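Local coordinates for protein starch synthase I (Hordeum vulgare, PDB 4HLN) that belongs to the starch synthase family, two-domain glycosyltransferases of the GT-B fold, and carries bound glycan on its C-terminal domain, at residues 268-280 / 345-357. Residues are numbered along the deposited sequence; the frame is centred on the assembly and turned at random.
Sequences VNDWHASLVPVLL and VNFLKGAVVTADR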
# COMPACT_ATOMS: atom_id res chain seq x y z
N VAL A 268 -13.01 -2.54 -2.73
CA VAL A 268 -13.03 -1.19 -3.25
C VAL A 268 -11.85 -0.32 -2.77
O VAL A 268 -11.55 -0.23 -1.59
CB VAL A 268 -14.38 -0.56 -2.97
CG1 VAL A 268 -15.45 -1.58 -3.32
CG2 VAL A 268 -14.49 -0.16 -1.52
N ASN A 269 -11.16 0.28 -3.73
CA ASN A 269 -9.92 0.97 -3.44
C ASN A 269 -10.11 2.46 -3.37
O ASN A 269 -10.48 3.10 -4.36
CB ASN A 269 -8.87 0.63 -4.49
CG ASN A 269 -8.40 -0.79 -4.38
OD1 ASN A 269 -7.33 -1.07 -3.84
ND2 ASN A 269 -9.22 -1.72 -4.85
N ASP A 270 -9.89 2.99 -2.17
CA ASP A 270 -9.82 4.43 -1.97
C ASP A 270 -11.15 5.13 -2.24
O ASP A 270 -12.19 4.48 -2.31
CB ASP A 270 -8.69 5.00 -2.83
CG ASP A 270 -7.31 4.49 -2.39
OD1 ASP A 270 -6.97 4.64 -1.18
OD2 ASP A 270 -6.60 3.91 -3.24
N TRP A 271 -11.13 6.45 -2.40
CA TRP A 271 -12.42 7.13 -2.45
C TRP A 271 -13.11 6.91 -3.78
O TRP A 271 -14.33 6.93 -3.85
CB TRP A 271 -12.31 8.62 -2.13
CG TRP A 271 -11.88 9.48 -3.26
CD1 TRP A 271 -10.61 9.87 -3.56
CD2 TRP A 271 -12.73 10.09 -4.26
NE1 TRP A 271 -10.60 10.67 -4.67
CE2 TRP A 271 -11.89 10.83 -5.11
CE3 TRP A 271 -14.11 10.07 -4.51
CZ2 TRP A 271 -12.39 11.56 -6.21
CZ3 TRP A 271 -14.61 10.80 -5.59
CH2 TRP A 271 -13.75 11.54 -6.43
N HIS A 272 -12.32 6.70 -4.82
CA HIS A 272 -12.88 6.56 -6.16
C HIS A 272 -13.96 5.49 -6.23
O HIS A 272 -14.92 5.62 -6.97
CB HIS A 272 -11.78 6.28 -7.17
CG HIS A 272 -10.70 7.31 -7.17
ND1 HIS A 272 -9.56 7.18 -6.40
CD2 HIS A 272 -10.59 8.49 -7.81
CE1 HIS A 272 -8.79 8.24 -6.58
NE2 HIS A 272 -9.40 9.05 -7.43
N ALA A 273 -13.79 4.43 -5.44
CA ALA A 273 -14.72 3.31 -5.45
C ALA A 273 -15.54 3.23 -4.17
O ALA A 273 -16.12 2.20 -3.87
CB ALA A 273 -13.95 2.00 -5.64
N SER A 274 -15.57 4.32 -3.41
CA SER A 274 -16.06 4.24 -2.03
C SER A 274 -17.56 4.26 -1.92
O SER A 274 -18.12 4.04 -0.86
CB SER A 274 -15.47 5.36 -1.17
OG SER A 274 -14.23 4.96 -0.61
N LEU A 275 -18.22 4.56 -3.03
CA LEU A 275 -19.67 4.64 -3.00
C LEU A 275 -20.27 3.25 -3.18
O LEU A 275 -21.44 3.03 -2.90
CB LEU A 275 -20.16 5.59 -4.10
CG LEU A 275 -21.56 6.16 -3.91
CD1 LEU A 275 -21.55 7.23 -2.82
CD2 LEU A 275 -22.07 6.74 -5.19
N VAL A 276 -19.45 2.31 -3.65
CA VAL A 276 -19.93 0.96 -3.94
C VAL A 276 -20.63 0.30 -2.73
O VAL A 276 -21.75 -0.18 -2.85
CB VAL A 276 -18.77 0.08 -4.45
CG1 VAL A 276 -19.11 -1.39 -4.35
CG2 VAL A 276 -18.41 0.48 -5.87
N PRO A 277 -19.96 0.26 -1.57
CA PRO A 277 -20.56 -0.35 -0.38
C PRO A 277 -21.80 0.38 0.06
O PRO A 277 -22.67 -0.20 0.73
CB PRO A 277 -19.48 -0.22 0.69
CG PRO A 277 -18.49 0.74 0.15
CD PRO A 277 -18.58 0.71 -1.32
N VAL A 278 -21.91 1.65 -0.30
CA VAL A 278 -23.12 2.40 0.03
C VAL A 278 -24.25 1.93 -0.88
O VAL A 278 -25.35 1.66 -0.42
CB VAL A 278 -22.93 3.93 -0.08
CG1 VAL A 278 -24.14 4.67 0.48
CG2 VAL A 278 -21.67 4.37 0.65
N LEU A 279 -23.96 1.83 -2.17
CA LEU A 279 -24.92 1.33 -3.14
C LEU A 279 -25.45 -0.04 -2.73
O LEU A 279 -26.67 -0.26 -2.69
CB LEU A 279 -24.28 1.26 -4.53
CG LEU A 279 -24.04 2.66 -5.10
CD1 LEU A 279 -23.37 2.63 -6.48
CD2 LEU A 279 -25.36 3.47 -5.13
N LEU A 280 -24.54 -0.96 -2.42
CA LEU A 280 -24.97 -2.29 -2.01
C LEU A 280 -26.02 -2.18 -0.91
O LEU A 280 -27.09 -2.78 -0.98
CB LEU A 280 -23.79 -3.10 -1.51
CG LEU A 280 -22.74 -3.39 -2.57
CD1 LEU A 280 -21.58 -4.14 -1.96
CD2 LEU A 280 -23.35 -4.16 -3.71
N VAL A 345 -20.20 16.13 1.77
CA VAL A 345 -20.29 14.68 1.66
C VAL A 345 -18.90 14.12 1.46
O VAL A 345 -18.04 14.74 0.84
CB VAL A 345 -21.19 14.24 0.52
CG1 VAL A 345 -22.62 14.66 0.82
CG2 VAL A 345 -20.71 14.84 -0.78
N ASN A 346 -18.68 12.94 2.03
CA ASN A 346 -17.35 12.38 2.10
C ASN A 346 -17.37 10.91 1.68
O ASN A 346 -17.65 10.03 2.48
CB ASN A 346 -16.83 12.55 3.53
CG ASN A 346 -15.39 12.08 3.69
OD1 ASN A 346 -14.94 11.15 3.02
ND2 ASN A 346 -14.65 12.73 4.60
N PHE A 347 -17.04 10.67 0.42
CA PHE A 347 -16.99 9.32 -0.13
C PHE A 347 -16.32 8.29 0.76
O PHE A 347 -16.94 7.28 1.10
CB PHE A 347 -16.37 9.30 -1.52
CG PHE A 347 -17.35 9.57 -2.64
CD1 PHE A 347 -18.42 10.44 -2.44
CD2 PHE A 347 -17.21 8.95 -3.87
CE1 PHE A 347 -19.32 10.70 -3.46
CE2 PHE A 347 -18.10 9.20 -4.90
CZ PHE A 347 -19.16 10.08 -4.69
N LEU A 348 -15.06 8.52 1.10
CA LEU A 348 -14.29 7.58 1.90
C LEU A 348 -14.99 7.33 3.22
O LEU A 348 -15.13 6.18 3.66
CB LEU A 348 -12.89 8.12 2.15
CG LEU A 348 -11.87 7.09 2.61
CD1 LEU A 348 -11.72 6.06 1.53
CD2 LEU A 348 -10.53 7.75 2.86
N LYS A 349 -15.45 8.41 3.86
CA LYS A 349 -16.19 8.31 5.09
C LYS A 349 -17.41 7.38 4.93
O LYS A 349 -17.68 6.54 5.78
CB LYS A 349 -16.64 9.70 5.54
CG LYS A 349 -17.38 9.73 6.87
CD LYS A 349 -18.90 9.66 6.68
CE LYS A 349 -19.64 9.85 8.01
NZ LYS A 349 -21.14 9.90 7.85
N GLY A 350 -18.13 7.56 3.83
CA GLY A 350 -19.29 6.75 3.50
C GLY A 350 -18.99 5.26 3.45
O GLY A 350 -19.77 4.44 3.95
N ALA A 351 -17.85 4.92 2.87
CA ALA A 351 -17.40 3.54 2.83
C ALA A 351 -16.96 3.05 4.21
O ALA A 351 -17.21 1.91 4.56
CB ALA A 351 -16.25 3.38 1.86
N VAL A 352 -16.30 3.90 4.98
CA VAL A 352 -15.81 3.49 6.29
C VAL A 352 -17.00 3.11 7.13
O VAL A 352 -16.96 2.17 7.94
CB VAL A 352 -15.04 4.62 6.98
CG1 VAL A 352 -15.10 4.44 8.48
CG2 VAL A 352 -13.61 4.67 6.49
N VAL A 353 -18.08 3.83 6.90
CA VAL A 353 -19.30 3.61 7.64
C VAL A 353 -20.05 2.34 7.22
O VAL A 353 -20.71 1.74 8.04
CB VAL A 353 -20.18 4.86 7.57
CG1 VAL A 353 -21.65 4.50 7.57
CG2 VAL A 353 -19.83 5.80 8.70
N THR A 354 -19.93 1.91 5.96
CA THR A 354 -20.75 0.82 5.41
C THR A 354 -20.00 -0.45 4.97
O THR A 354 -20.62 -1.47 4.72
CB THR A 354 -21.56 1.29 4.20
OG1 THR A 354 -20.66 1.85 3.22
CG2 THR A 354 -22.57 2.33 4.62
N ALA A 355 -18.69 -0.38 4.83
CA ALA A 355 -17.93 -1.53 4.36
C ALA A 355 -18.01 -2.61 5.41
O ALA A 355 -18.37 -2.34 6.55
CB ALA A 355 -16.48 -1.16 4.11
N ASP A 356 -17.63 -3.83 5.05
CA ASP A 356 -17.69 -4.93 6.01
C ASP A 356 -16.37 -5.12 6.74
O ASP A 356 -16.35 -5.22 7.97
CB ASP A 356 -18.19 -6.20 5.33
CG ASP A 356 -19.59 -6.02 4.76
OD1 ASP A 356 -20.46 -5.48 5.49
OD2 ASP A 356 -19.83 -6.39 3.59
N ARG A 357 -15.28 -5.15 5.99
CA ARG A 357 -13.95 -5.13 6.57
C ARG A 357 -13.19 -3.91 6.03
O ARG A 357 -13.58 -3.34 5.01
CB ARG A 357 -13.17 -6.40 6.20
CG ARG A 357 -13.82 -7.72 6.58
CD ARG A 357 -13.88 -7.94 8.05
NE ARG A 357 -12.58 -7.84 8.70
CZ ARG A 357 -12.33 -8.26 9.93
NH1 ARG A 357 -13.31 -8.84 10.64
NH2 ARG A 357 -11.12 -8.11 10.46
O HOH W 1 -22.26 -2.50 2.02
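Trp271, Ser274 and Pro277 pack along helix 347-354 in a buried contact of a strand-to-helix turn and the first turn of the following helix, within the N-terminal Rossmann-like domain of this GT-B fold. The turn that leaves strand 264-269 of the central sheet and the start of helix 276-284 lie against the short helix that leads to strand 357-360 of the same sheet; the axes of segments 276-280 and 347-354 approach to 8.5 Å, with their N-to-C directions 51° apart. No hydrogen bond crosses directly, and the fit rests on apolar contact.

Phe347, in the first turn of its helix, fills the largest share. It forms an offset edge-to-face pair with Trp271, planes at 69°: the indole edge, at CE3 and CZ3, meets the CD2 side of the phenyl ring, with Trp271 CE3 3.4 Å from Phe347 CD2. Trp271 CG sits between its own backbone N and carbonyl carbon (chi1 82°), which swings the indole out beside Phe347. Leu275 CD1 lies over a face of the phenyl ring, 4.3 Å from the centroid, a CH-pi contact. Thr240 of helix 235-252 also touches Phe347.

In the middle, the small residues Ser274 and Ala351 let the backbones come close, their CA atoms 5.1 Å apart; beside them Val278 CG2 lies 3.8 Å from Gly350 O. Ser274 OG donates to Asp270 O of its own turn, from above the carbonyl plane, while Leu348 CD1 and Ala351 CB lie beside the same hydroxyl. Asp270 OD2 is hydrogen-bonded to His300 ND1.

At the far end a water bonded to Pro277 O is only weakly held by Thr354 O. Thr354 OG1 gives its proton to Gly350 O at 2.8 Å, and its oxygen meets Pro277 CB at 3.5 Å.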